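Local coordinates for protein pectate lyase 1 (Juniperus ashei, PDB 1PXZ) that cleaves pectate by eliminative, calcium-dependent scission of its galacturonan chain, with only low activity, and is the major allergen of cedar pollen, at residues N319-N322 against S323-F327; N2-D5 against S6-G10; T269-E273 against S274-E278; D246-N249 against I250-G254. All coordinates share one frame; numbering follows the deposited sequence.

Interaction 1 (N319-N322 against S323-F327)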
loop_
_atom_site.group_PDB
_atom_site.type_symbol
_atom_site.label_atom_id
_atom_site.label_comp_id
_atom_site.label_asym_id
_atom_site.label_seq_id
_atom_site.Cartn_x
_atom_site.Cartn_y
_atom_site.Cartn_z
ATOM N N ASN A 319 -8.799 11.777 -16.360
ATOM C CA ASN A 319 -9.629 10.825 -17.108
ATOM C C ASN A 319 -8.968 9.453 -17.202
ATOM O O ASN A 319 -8.506 9.006 -18.253
ATOM C CB ASN A 319 -9.937 11.367 -18.503
ATOM C CG ASN A 319 -11.248 10.815 -19.033
ATOM O OD1 ASN A 319 -11.885 11.446 -19.874
ATOM N ND2 ASN A 319 -11.643 9.647 -18.541
ATOM N N ILE A 320 -8.903 8.753 -16.066
ATOM C CA ILE A 320 -8.165 7.493 -16.016
ATOM C C ILE A 320 -8.990 6.308 -15.538
ATOM O O ILE A 320 -8.513 5.187 -15.740
ATOM C CB ILE A 320 -6.928 7.676 -15.093
ATOM C CG1 ILE A 320 -7.235 8.105 -13.663
ATOM C CG2 ILE A 320 -5.957 8.679 -15.732
ATOM C CD1 ILE A 320 -6.056 8.069 -12.700
ATOM N N TYR A 321 -10.138 6.542 -14.917
ATOM C CA TYR A 321 -10.969 5.541 -14.269
ATOM C C TYR A 321 -12.246 5.209 -15.041
ATOM O O TYR A 321 -12.845 6.127 -15.598
ATOM C CB TYR A 321 -11.437 6.049 -12.904
ATOM C CG TYR A 321 -10.347 6.183 -11.863
ATOM C CD1 TYR A 321 -9.399 5.176 -11.703
ATOM C CD2 TYR A 321 -10.274 7.307 -11.052
ATOM C CE1 TYR A 321 -8.389 5.288 -10.750
ATOM C CE2 TYR A 321 -9.271 7.423 -10.098
ATOM C CZ TYR A 321 -8.338 6.413 -9.953
ATOM O OH TYR A 321 -7.325 6.515 -9.003
ATOM N N ASN A 322 -12.695 3.969 -15.035
ATOM C CA ASN A 322 -14.020 3.604 -15.534
ATOM C C ASN A 322 -15.051 3.770 -14.433
ATOM O O ASN A 322 -14.772 4.193 -13.311
ATOM C CB ASN A 322 -14.017 2.181 -16.095
ATOM C CG ASN A 322 -13.832 1.088 -15.071
ATOM O OD1 ASN A 322 -14.337 1.129 -13.957
ATOM N ND2 ASN A 322 -13.085 0.038 -15.407
ATOM N N SER A 323 -16.308 3.404 -14.695
ATOM C CA SER A 323 -17.366 3.666 -13.740
ATOM C C SER A 323 -17.208 2.827 -12.470
ATOM O O SER A 323 -17.743 3.198 -11.425
ATOM C CB SER A 323 -18.752 3.356 -14.344
ATOM O OG SER A 323 -19.102 4.247 -15.381
ATOM N N ASN A 324 -16.502 1.705 -12.593
ATOM C CA ASN A 324 -16.348 0.871 -11.388
ATOM C C ASN A 324 -15.227 1.383 -10.487
ATOM O O ASN A 324 -15.121 0.929 -9.341
ATOM C CB ASN A 324 -16.083 -0.580 -11.775
ATOM C CG ASN A 324 -17.270 -1.259 -12.464
ATOM O OD1 ASN A 324 -17.032 -1.871 -13.494
ATOM N ND2 ASN A 324 -18.445 -1.143 -11.876
ATOM N N GLU A 325 -14.408 2.311 -10.965
ATOM C CA GLU A 325 -13.205 2.782 -10.291
ATOM C C GLU A 325 -13.292 4.224 -9.796
ATOM O O GLU A 325 -12.627 4.564 -8.814
ATOM C CB GLU A 325 -11.983 2.694 -11.220
ATOM C CG GLU A 325 -11.575 1.308 -11.675
ATOM C CD GLU A 325 -10.740 1.279 -12.930
ATOM O OE1 GLU A 325 -10.734 2.223 -13.765
ATOM O OE2 GLU A 325 -10.039 0.255 -13.123
ATOM N N ALA A 326 -14.057 5.066 -10.485
ATOM C CA ALA A 326 -14.042 6.505 -10.289
ATOM C C ALA A 326 -14.490 6.882 -8.892
ATOM O O ALA A 326 -15.359 6.223 -8.320
ATOM C CB ALA A 326 -14.968 7.192 -11.309
ATOM N N PHE A 327 -13.922 7.960 -8.342
ATOM C CA PHE A 327 -14.414 8.466 -7.079
ATOM C C PHE A 327 -14.109 9.957 -6.956
ATOM O O PHE A 327 -13.226 10.470 -7.644
ATOM C CB PHE A 327 -13.742 7.722 -5.926
ATOM C CG PHE A 327 -12.231 7.906 -5.888
ATOM C CD1 PHE A 327 -11.415 7.183 -6.736
ATOM C CD2 PHE A 327 -11.667 8.801 -5.000
ATOM C CE1 PHE A 327 -10.036 7.329 -6.696
ATOM C CE2 PHE A 327 -10.286 8.951 -4.937
ATOM C CZ PHE A 327 -9.480 8.202 -5.778
HETATM O O HOH W 1 -9.163 2.515 -15.734
#
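Asn322 and Glu325 hold this surface turn together by exchanging backbone and side-chain bonds. Glu325 folds its side chain back to the backbone of the residue three places earlier: OE1 receives the N-H of Asn322 at 2.9 Å from N, in a nearly straight bond that reaches the carboxylate on its anti side, though tilted out of the carboxylate plane. Asn322 in turn folds its amide forward: with CG between the backbone N and the carbonyl carbon (chi1 68°), OD1 accepts from Asn324 N at 2.6 Å, an Asx turn. The amide then lies flat against the Glu325 carboxylate, the planes only 9° apart and ND2 3.6 Å from Glu325 CD. The carbonyl oxygen of Asn322 is itself gripped twice, by Glu325 N from above its plane and by Ala326 N almost end-on. A water donates to both Ile320 O and Glu325 OE1, adding a further link.

Tyr321 supplies the apolar side. Its CD1 meets Glu325 CB at 3.6 Å, and its CE2 approaches Phe327 CE1 at 3.5 Å, the two rings inclined at 41°. The turn belongs to the long loop between strand 302-304 and helix 335-338. Tyr321 anchors it to the beta-helix: its OH bonds to Thr216 and His239, on the paired parallel strands 214-218 and 237-241, while Phe28 meets its ring.

Interaction 2 (N2-D5 against S6-G10)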
loop_
_atom_site.group_PDB
_atom_site.type_symbol
_atom_site.label_atom_id
_atom_site.label_comp_id
_atom_site.label_asym_id
_atom_site.label_seq_id
_atom_site.Cartn_x
_atom_site.Cartn_y
_atom_site.Cartn_z
ATOM N N ASN A 2 -14.649 9.662 4.132
ATOM C CA ASN A 2 -14.181 9.791 2.753
ATOM C C ASN A 2 -14.981 8.804 1.902
ATOM O O ASN A 2 -15.726 8.046 2.537
ATOM C CB ASN A 2 -12.673 9.589 2.719
ATOM C CG ASN A 2 -12.180 8.199 3.036
ATOM O OD1 ASN A 2 -12.686 7.177 2.571
ATOM N ND2 ASN A 2 -11.121 8.198 3.851
ATOM N N PRO A 3 -14.880 8.850 0.591
ATOM C CA PRO A 3 -15.677 7.965 -0.272
ATOM C C PRO A 3 -15.515 6.472 -0.031
ATOM O O PRO A 3 -16.431 5.721 -0.380
ATOM C CB PRO A 3 -15.141 8.274 -1.687
ATOM C CG PRO A 3 -14.702 9.707 -1.591
ATOM C CD PRO A 3 -14.063 9.793 -0.238
ATOM N N ILE A 4 -14.384 6.029 0.510
ATOM C CA ILE A 4 -14.233 4.584 0.776
ATOM C C ILE A 4 -14.943 4.272 2.078
ATOM O O ILE A 4 -15.835 3.441 2.172
ATOM C CB ILE A 4 -12.767 4.161 0.834
ATOM C CG1 ILE A 4 -12.022 4.381 -0.498
ATOM C CG2 ILE A 4 -12.652 2.718 1.287
ATOM C CD1 ILE A 4 -10.536 4.077 -0.440
ATOM N N ASP A 5 -14.569 4.980 3.143
ATOM C CA ASP A 5 -15.118 4.619 4.452
ATOM C C ASP A 5 -16.609 4.847 4.515
ATOM O O ASP A 5 -17.347 4.185 5.252
ATOM C CB ASP A 5 -14.411 5.461 5.511
ATOM C CG ASP A 5 -13.015 4.978 5.856
ATOM O OD1 ASP A 5 -12.495 4.049 5.231
ATOM O OD2 ASP A 5 -12.407 5.527 6.792
ATOM N N SER A 6 -17.083 5.849 3.756
ATOM C CA SER A 6 -18.523 6.127 3.862
ATOM C C SER A 6 -19.372 4.931 3.435
ATOM O O SER A 6 -20.488 4.739 3.904
ATOM C CB SER A 6 -18.899 7.361 3.022
ATOM O OG SER A 6 -18.814 6.994 1.648
ATOM N N CYS A 7 -18.820 4.128 2.561
ATOM C CA CYS A 7 -19.488 2.989 1.937
ATOM C C CYS A 7 -19.700 1.880 2.954
ATOM O O CYS A 7 -20.742 1.227 2.884
ATOM C CB CYS A 7 -18.653 2.523 0.746
ATOM S SG CYS A 7 -19.123 0.974 -0.058
ATOM N N TRP A 8 -18.794 1.635 3.902
ATOM C CA TRP A 8 -19.034 0.525 4.832
ATOM C C TRP A 8 -19.183 0.979 6.268
ATOM O O TRP A 8 -19.469 0.209 7.198
ATOM C CB TRP A 8 -17.901 -0.501 4.723
ATOM C CG TRP A 8 -16.558 -0.001 5.126
ATOM C CD1 TRP A 8 -15.687 0.619 4.253
ATOM C CD2 TRP A 8 -15.901 -0.034 6.393
ATOM N NE1 TRP A 8 -14.537 0.967 4.915
ATOM C CE2 TRP A 8 -14.641 0.578 6.228
ATOM C CE3 TRP A 8 -16.244 -0.519 7.656
ATOM C CZ2 TRP A 8 -13.738 0.709 7.283
ATOM C CZ3 TRP A 8 -15.351 -0.391 8.712
ATOM C CH2 TRP A 8 -14.107 0.223 8.506
ATOM N N ARG A 9 -19.008 2.272 6.526
ATOM C CA ARG A 9 -19.260 2.769 7.876
ATOM C C ARG A 9 -20.516 3.613 8.002
ATOM O O ARG A 9 -20.834 4.069 9.101
ATOM C CB ARG A 9 -18.049 3.600 8.344
ATOM C CG ARG A 9 -16.731 2.912 8.015
ATOM C CD ARG A 9 -15.545 3.561 8.707
ATOM N NE ARG A 9 -15.504 3.265 10.138
ATOM C CZ ARG A 9 -14.445 3.529 10.904
ATOM N NH1 ARG A 9 -13.357 4.090 10.384
ATOM N NH2 ARG A 9 -14.503 3.223 12.194
ATOM N N GLY A 10 -21.260 3.866 6.932
ATOM C CA GLY A 10 -22.434 4.712 6.992
ATOM C C GLY A 10 -23.704 4.044 7.470
ATOM O O GLY A 10 -24.390 4.567 8.360
HETATM O O HOH W 2 -11.798 1.515 4.175
#
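Arg9 N donates to Asp5 O at 2.8 Å and Ser6 N to Asn2 O at 2.9 Å, two i to i+4 bonds that define the short N-terminal helix 5-9. Asn2 is its capping residue: OD1 takes two backbone hydrogens, from Ile4 N in the plane of the amide carbonyl and from Asp5 N above that plane, each at 2.9 Å. Two N-H groups of the first turn, which have no earlier helical carbonyl to bind, are thus served by one side-chain oxygen. Cys7 N adds a bond to Ile4 O, whereas those of Trp8 N to Asp5 O and Ser6 OG to Pro3 O are weak.

Further along, a water bridges the side chains of Asp5 and Trp8, donating to OD1 and accepting from NE1. The strongest partner of Asp5 OD1 is His165, and Asn2 ND2 bonds to Asn189 and Leu338, so the polar side chains of this terminus tie it both to the beta-helix (His165, Asn189) and to the C-terminal helix 335-338 (Leu338); the disulfide from Cys7 to Cys24 is a covalent tether to the chain that follows. Packing is provided by Trp8. One face of the indole carries Arg9 CG, 3.3 Å above its centre, and Arg95 makes a cation-pi contact with the ring. Arg9 bends at chi3 alongside Asp5, and OD2 lies at the guanidinium edge, 4.0 Å from NH1, a long salt bridge.

Interaction 3 (T269-E273 against S274-E278)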
loop_
_atom_site.group_PDB
_atom_site.type_symbol
_atom_site.label_atom_id
_atom_site.label_comp_id
_atom_site.label_asym_id
_atom_site.label_seq_id
_atom_site.Cartn_x
_atom_site.Cartn_y
_atom_site.Cartn_z
ATOM N N THR A 269 2.800 19.764 3.684
ATOM C CA THR A 269 3.432 20.693 4.633
ATOM C C THR A 269 4.935 20.515 4.565
ATOM O O THR A 269 5.477 19.470 4.943
ATOM C CB THR A 269 2.894 20.461 6.057
ATOM O OG1 THR A 269 1.486 20.712 6.057
ATOM C CG2 THR A 269 3.558 21.429 7.029
ATOM N N ALA A 270 5.686 21.481 4.051
ATOM C CA ALA A 270 7.129 21.374 3.857
ATOM C C ALA A 270 7.919 21.487 5.160
ATOM O O ALA A 270 7.456 22.118 6.113
ATOM C CB ALA A 270 7.679 22.451 2.901
ATOM N N PRO A 271 9.102 20.872 5.194
ATOM C CA PRO A 271 10.014 21.093 6.327
ATOM C C PRO A 271 10.495 22.543 6.281
ATOM O O PRO A 271 10.177 23.268 5.334
ATOM C CB PRO A 271 11.207 20.191 6.079
ATOM C CG PRO A 271 10.924 19.438 4.841
ATOM C CD PRO A 271 9.658 19.950 4.209
ATOM N N SER A 272 11.265 22.885 7.303
ATOM C CA SER A 272 11.781 24.250 7.370
ATOM C C SER A 272 12.889 24.552 6.393
ATOM O O SER A 272 13.041 25.721 5.994
ATOM C CB SER A 272 12.327 24.451 8.809
ATOM O OG SER A 272 11.189 24.548 9.668
ATOM N N GLU A 273 13.682 23.553 6.027
ATOM C CA GLU A 273 14.874 23.819 5.222
ATOM C C GLU A 273 14.531 24.255 3.796
ATOM O O GLU A 273 13.669 23.657 3.158
ATOM C CB GLU A 273 15.780 22.586 5.130
ATOM C CG GLU A 273 16.344 22.032 6.422
ATOM C CD GLU A 273 15.385 21.449 7.436
ATOM O OE1 GLU A 273 14.218 21.106 7.144
ATOM O OE2 GLU A 273 15.768 21.315 8.628
ATOM N N SER A 274 15.239 25.272 3.315
ATOM C CA SER A 274 15.122 25.753 1.948
ATOM C C SER A 274 15.228 24.670 0.888
ATOM O O SER A 274 14.463 24.604 -0.088
ATOM C CB SER A 274 16.260 26.778 1.684
ATOM O OG SER A 274 16.148 27.292 0.364
ATOM N N TYR A 275 16.220 23.789 1.068
ATOM C CA TYR A 275 16.493 22.787 0.036
ATOM C C TYR A 275 15.559 21.590 0.175
ATOM O O TYR A 275 15.748 20.576 -0.501
ATOM C CB TYR A 275 17.964 22.354 0.084
ATOM C CG TYR A 275 18.366 21.752 1.420
ATOM C CD1 TYR A 275 18.789 22.582 2.456
ATOM C CD2 TYR A 275 18.320 20.376 1.640
ATOM C CE1 TYR A 275 19.156 22.050 3.678
ATOM C CE2 TYR A 275 18.689 19.849 2.867
ATOM C CZ TYR A 275 19.104 20.688 3.875
ATOM O OH TYR A 275 19.477 20.166 5.099
ATOM N N LYS A 276 14.543 21.670 1.024
ATOM C CA LYS A 276 13.594 20.558 1.118
ATOM C C LYS A 276 12.180 21.006 0.794
ATOM O O LYS A 276 11.234 20.247 1.010
ATOM C CB LYS A 276 13.587 19.957 2.529
ATOM C CG LYS A 276 14.915 19.361 2.985
ATOM C CD LYS A 276 14.777 18.691 4.348
ATOM C CE LYS A 276 16.122 18.159 4.816
ATOM N NZ LYS A 276 15.999 17.227 5.972
ATOM N N LYS A 277 11.984 22.233 0.301
ATOM C CA LYS A 277 10.647 22.757 0.082
ATOM C C LYS A 277 9.942 22.084 -1.089
ATOM O O LYS A 277 8.711 22.051 -1.133
ATOM C CB LYS A 277 10.717 24.275 -0.231
ATOM C CG LYS A 277 11.254 25.089 0.952
ATOM C CD LYS A 277 10.324 25.058 2.155
ATOM C CE LYS A 277 10.753 26.035 3.255
ATOM N NZ LYS A 277 9.892 25.871 4.474
ATOM N N GLU A 278 10.706 21.550 -2.033
ATOM C CA GLU A 278 10.108 20.983 -3.237
ATOM C C GLU A 278 9.480 19.611 -2.952
ATOM O O GLU A 278 10.122 18.721 -2.402
ATOM C CB GLU A 278 11.116 20.828 -4.391
ATOM C CG GLU A 278 10.327 20.540 -5.673
ATOM C CD GLU A 278 11.197 20.345 -6.889
ATOM O OE1 GLU A 278 12.360 20.801 -6.844
ATOM O OE2 GLU A 278 10.715 19.739 -7.882
HETATM O O HOH W 3 10.954 27.650 6.457
HETATM O O HOH W 4 13.987 18.524 7.961
#
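Lys277 reaches back across the turn to Pro271, its NZ donating to the backbone oxygen at 2.8 Å within the carbonyl plane. A bend at chi2 (-66°) directs the otherwise extended chain along that path, and on the way its CD rests on Ala270 CB at 3.8 Å. The neighbouring lysine takes a different course. Lys276 lies across the proline ring, CB to Pro271 CG 3.6 Å, and then runs beside Glu273, the two side chains pointing the same way. Lys276 N donates to Glu273 O at 3.0 Å from above the carbonyl plane, the i to i+3 bond that closes the single 3-10 turn of residues 274-276. Tyr275 lays its ring alongside Glu273, so that Glu273 CB makes a CH-pi contact over one face, 4.1 Å from the centroid.

Further out, Asn305 O gives Lys277 NZ another acceptor, and Asn305 ND2 also holds Ala270 O. Backbone bonds from Ala270 to Ile304 and from Lys277 to Tyr308 fix the loop, which links strands 267-269 and 280-282 near the end of the beta-helix.

The two lysines thus illustrate different ways of settling a charge. Lys277 NZ has two carbonyl acceptors and a water shared with Ser272 O. Lys276 NZ has a weak bond to Asn249 O and a water-bridged carboxylate: it stays 4.4 Å from Glu273 OE1, beyond a salt bridge, so their attraction is probably softened by the intervening water.

Interaction 4 (D246-N249 against I250-G254)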
loop_
_atom_site.group_PDB
_atom_site.type_symbol
_atom_site.label_atom_id
_atom_site.label_comp_id
_atom_site.label_asym_id
_atom_site.label_seq_id
_atom_site.Cartn_x
_atom_site.Cartn_y
_atom_site.Cartn_z
ATOM N N ASP A 246 2.816 15.293 6.258
ATOM C CA ASP A 246 3.679 15.960 7.218
ATOM C C ASP A 246 5.032 16.256 6.581
ATOM O O ASP A 246 5.318 15.725 5.520
ATOM C CB ASP A 246 3.929 15.078 8.454
ATOM C CG ASP A 246 2.698 14.938 9.319
ATOM O OD1 ASP A 246 2.070 15.984 9.641
ATOM O OD2 ASP A 246 2.335 13.795 9.701
ATOM N N PRO A 247 5.870 17.097 7.179
ATOM C CA PRO A 247 7.207 17.333 6.641
ATOM C C PRO A 247 8.003 16.051 6.410
ATOM O O PRO A 247 8.173 15.273 7.345
ATOM C CB PRO A 247 7.869 18.199 7.733
ATOM C CG PRO A 247 6.713 18.934 8.352
ATOM C CD PRO A 247 5.564 17.939 8.355
ATOM N N TRP A 248 8.473 15.894 5.178
ATOM C CA TRP A 248 9.305 14.830 4.657
ATOM C C TRP A 248 10.768 15.128 4.982
ATOM O O TRP A 248 11.012 16.193 5.569
ATOM C CB TRP A 248 9.164 14.680 3.136
ATOM C CG TRP A 248 9.225 15.988 2.381
ATOM C CD1 TRP A 248 10.318 16.595 1.850
ATOM C CD2 TRP A 248 8.108 16.836 2.088
ATOM N NE1 TRP A 248 9.973 17.792 1.231
ATOM C CE2 TRP A 248 8.615 17.944 1.373
ATOM C CE3 TRP A 248 6.739 16.759 2.364
ATOM C CZ2 TRP A 248 7.788 18.974 0.928
ATOM C CZ3 TRP A 248 5.910 17.788 1.919
ATOM C CH2 TRP A 248 6.455 18.870 1.211
ATOM N N ASN A 249 11.684 14.270 4.573
ATOM C CA ASN A 249 13.106 14.465 4.848
ATOM C C ASN A 249 13.887 14.847 3.600
ATOM O O ASN A 249 14.817 15.647 3.741
ATOM C CB ASN A 249 13.767 13.199 5.405
ATOM C CG ASN A 249 15.169 13.427 5.938
ATOM O OD1 ASN A 249 16.121 12.696 5.642
ATOM N ND2 ASN A 249 15.328 14.466 6.756
ATOM N N ILE A 250 13.530 14.256 2.454
ATOM C CA ILE A 250 14.257 14.536 1.220
ATOM C C ILE A 250 13.313 15.139 0.182
ATOM O O ILE A 250 13.528 16.259 -0.294
ATOM C CB ILE A 250 14.937 13.277 0.660
ATOM C CG1 ILE A 250 15.900 12.621 1.666
ATOM C CG2 ILE A 250 15.647 13.582 -0.648
ATOM C CD1 ILE A 250 16.434 11.290 1.170
ATOM N N TYR A 251 12.270 14.389 -0.148
ATOM C CA TYR A 251 11.180 14.840 -0.987
ATOM C C TYR A 251 9.928 14.034 -0.646
ATOM O O TYR A 251 10.040 13.060 0.099
ATOM C CB TYR A 251 11.467 14.629 -2.479
ATOM C CG TYR A 251 11.673 13.171 -2.842
ATOM C CD1 TYR A 251 12.918 12.587 -2.644
ATOM C CD2 TYR A 251 10.659 12.366 -3.364
ATOM C CE1 TYR A 251 13.153 11.254 -2.956
ATOM C CE2 TYR A 251 10.877 11.038 -3.675
ATOM C CZ TYR A 251 12.128 10.494 -3.471
ATOM O OH TYR A 251 12.334 9.169 -3.793
ATOM N N ALA A 252 8.816 14.405 -1.287
ATOM C CA ALA A 252 7.601 13.626 -1.049
ATOM C C ALA A 252 7.279 12.679 -2.194
ATOM O O ALA A 252 7.066 11.492 -1.966
ATOM C CB ALA A 252 6.394 14.518 -0.800
ATOM N N ILE A 253 7.184 13.232 -3.392
ATOM C CA ILE A 253 6.779 12.439 -4.555
ATOM C C ILE A 253 7.900 12.423 -5.569
ATOM O O ILE A 253 8.450 13.481 -5.896
ATOM C CB ILE A 253 5.499 13.020 -5.174
ATOM C CG1 ILE A 253 4.327 12.948 -4.194
ATOM C CG2 ILE A 253 5.145 12.336 -6.488
ATOM C CD1 ILE A 253 3.098 13.680 -4.665
ATOM N N GLY A 254 8.279 11.250 -6.081
ATOM C CA GLY A 254 9.397 11.330 -7.045
ATOM C C GLY A 254 9.379 10.124 -7.961
ATOM O O GLY A 254 8.460 9.296 -7.920
#
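Over one face of the Trp248 indole lie Ala252 CB and the carbonyl carbon of Tyr251, in a turn of the parallel beta-helix where the chain passes from strand 244-245 to strand 253-256. The methyl of Ala252 makes a CH-pi contact, 4.2 Å from the centroid of the six-membered ring and 24° off its normal, with CE3 the closest ring atom at 3.9 Å. At the five-membered end, CD1 comes to 3.4 Å from Tyr251 CA. Within the turn, the indole is thus laid against the returning main chain and a methyl group. With chi1 at 46°, the ring is swung back over its own backbone, into the bend. No hydrogen bond crosses between 246-249 and 250-254; the buried indole N-H is satisfied instead by Lys276 O in the next turn, and Pro271, Val279 and Phe268 pack around the ring.

Backbone bonds place the bend between successive coils: Asn249 and Ile250 pair with Gly227, Ala252 with Met230 and Val279. Beyond the indole, Tyr251 starts away from 246-249, and its side chain comes within about 3 Å of that of Arg229, the predicted active-site residue. The edge of the Tyr251 ring faces Ile253 N in plane. Within the bend itself, Trp248 CB lies 3.6 Å from Tyr251 O.

How the interactions relate
The four local turns fall into two groups around the parallel beta-helix, and along the chain they come in the order 2, 4, 3, 1. Interactions 3 and 4 occupy neighbouring coils, with centres about 8 Å apart, and touch directly: interaction 4 runs into strand 253-256 of the eight-stranded parallel sheet, and interaction 3 lies in the loop before its neighbour 280-282. Interactions 1 and 2 come from near opposite ends of the sequence, yet their centres are about 17 Å apart and their nearest atoms about 4 Å. Some 28 to 34 Å separates the centres of the two groups. Stacked turns thus link successive coils, while both terminal regions pack along the solenoid.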